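PDB 6X9L: aldehyde dehydrogenase family protein from Pseudomonas syringae pv. tomato, which oxidises long-chain aliphatic aldehydes such as octanal, using NAD+ as the electron acceptor. Local coordinates for the interface of chains A and B. Residues are numbered along the deposited sequence; one frame, centred on the assembly and turned at random. Chains: chain A/B, Aldehyde dehydrogenase family protein.

The interface of chains A and B. Residues chain A 237, 241, 256, 258, 460-461, 463; chain B 249-251.
B:Val251 pushes its forked side chain into a recess of chain A lined by A:Leu258, A:Arg461, A:Gly463 and the amide of A:Asn237, in the two-fold interface of the deposited pair of chains, which may be the biological dimer. With CG1 anti to the backbone N (chi1 -165°), CG1 points at A:Leu258 and A:Gly463 and CG2 at A:Asn237. CG1 meets CD1 of A:Leu258 tip to tip, at 4.1 Å, and packs against the backbone of A:Gly463, 3.9 Å from that residue's CA. CG2 lies 3.9 Å from ND2 of A:Asn237, whose side chain crosses the valine at about a right angle. CB of B:Val251 rests 3.9 Å from CA of A:Arg461, making this backbone the floor under the fork. The wall is braced within chain A: ND2 of A:Asn237, at the start of helix 237-247, donates a nearly straight hydrogen bond (169° at H) of 2.9 Å to the carbonyl O of A:Arg461, in the carbonyl plane and close to its own amide plane. That bond fixes the rotation of the amide and ties the helix to the 3-10 turn 460-462. The A:Arg461 side chain, extended from CG to NE, runs obliquely past B:Thr250, its CG approaching the threonine carbonyl O without a hydrogen bond. Packing is looser at the guanidinium end, where NH2 lies 4.1 Å from CG2 of B:Thr250, and where CB of A:Ala241 only grazes CA of B:Pro249, at 4.1 Å. No direct polar bond joins the chains in this patch. Instead, one water bridges three carbonyl oxygens, those of A:Lys460, A:Gly463 and B:Val251, lying 2.9 Å from O of B:Val251.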
# COMPACT_ATOMS: atom_id res chain seq x y z
N ASN A 237 -5.62 9.44 12.74
CA ASN A 237 -6.40 8.41 12.08
C ASN A 237 -7.60 9.00 11.36
O ASN A 237 -7.90 8.62 10.22
CB ASN A 237 -6.84 7.36 13.10
CG ASN A 237 -5.77 6.33 13.35
OD1 ASN A 237 -4.76 6.62 14.01
ND2 ASN A 237 -5.96 5.13 12.81
N ALA A 241 -7.87 8.28 7.26
CA ALA A 241 -8.92 7.51 6.59
C ALA A 241 -9.64 8.36 5.55
O ALA A 241 -9.94 7.88 4.45
CB ALA A 241 -9.90 6.95 7.62
N GLN A 256 0.49 6.09 4.96
CA GLN A 256 -0.12 6.65 6.17
C GLN A 256 0.69 6.30 7.41
O GLN A 256 1.03 5.14 7.64
CB GLN A 256 -1.56 6.16 6.36
CG GLN A 256 -2.46 6.40 5.17
CD GLN A 256 -3.65 5.48 5.19
OE1 GLN A 256 -3.52 4.27 4.94
NE2 GLN A 256 -4.83 6.03 5.49
N LEU A 258 0.00 7.04 11.29
CA LEU A 258 -1.08 7.55 12.13
C LEU A 258 -0.83 7.38 13.63
O LEU A 258 0.32 7.42 14.09
CB LEU A 258 -2.38 6.88 11.72
CG LEU A 258 -2.57 6.74 10.21
CD1 LEU A 258 -3.89 6.09 9.93
CD2 LEU A 258 -2.46 8.09 9.48
N LYS A 460 -1.34 -2.82 12.02
CA LYS A 460 -2.74 -2.58 12.35
C LYS A 460 -3.13 -1.14 12.00
O LYS A 460 -2.91 -0.70 10.87
CB LYS A 460 -2.97 -2.92 13.83
CG LYS A 460 -2.86 -4.42 14.11
CD LYS A 460 -2.24 -4.77 15.46
CE LYS A 460 -3.17 -4.44 16.61
NZ LYS A 460 -2.82 -5.21 17.86
N ARG A 461 -3.67 -0.40 12.96
CA ARG A 461 -4.24 0.91 12.66
C ARG A 461 -3.27 2.07 12.86
O ARG A 461 -3.72 3.22 12.89
CB ARG A 461 -5.48 1.13 13.51
CG ARG A 461 -6.59 0.21 13.13
CD ARG A 461 -7.87 0.69 13.68
NE ARG A 461 -8.80 -0.42 13.84
CZ ARG A 461 -10.01 -0.28 14.37
NH1 ARG A 461 -10.40 0.92 14.77
NH2 ARG A 461 -10.80 -1.33 14.49
N GLY A 463 -0.88 2.65 10.61
CA GLY A 463 -0.68 3.18 9.27
C GLY A 463 -0.54 2.08 8.22
O GLY A 463 -0.98 0.95 8.41
N PRO B 249 -11.46 3.02 7.20
CA PRO B 249 -11.54 3.30 8.65
C PRO B 249 -10.84 2.27 9.53
O PRO B 249 -10.39 2.63 10.62
CB PRO B 249 -13.05 3.39 8.92
CG PRO B 249 -13.70 2.80 7.72
CD PRO B 249 -12.79 2.89 6.56
N THR B 250 -10.67 1.02 9.08
CA THR B 250 -9.87 0.07 9.85
C THR B 250 -8.39 0.06 9.46
O THR B 250 -7.61 -0.65 10.10
CB THR B 250 -10.44 -1.32 9.69
OG1 THR B 250 -10.73 -1.54 8.31
CG2 THR B 250 -11.72 -1.45 10.50
N VAL B 251 -8.00 0.82 8.43
CA VAL B 251 -6.60 1.03 8.07
C VAL B 251 -5.96 -0.29 7.66
O VAL B 251 -4.77 -0.53 7.92
CB VAL B 251 -5.81 1.69 9.22
CG1 VAL B 251 -4.45 2.24 8.72
CG2 VAL B 251 -6.63 2.79 9.82
O HOH W 1 -2.07 -1.57 8.39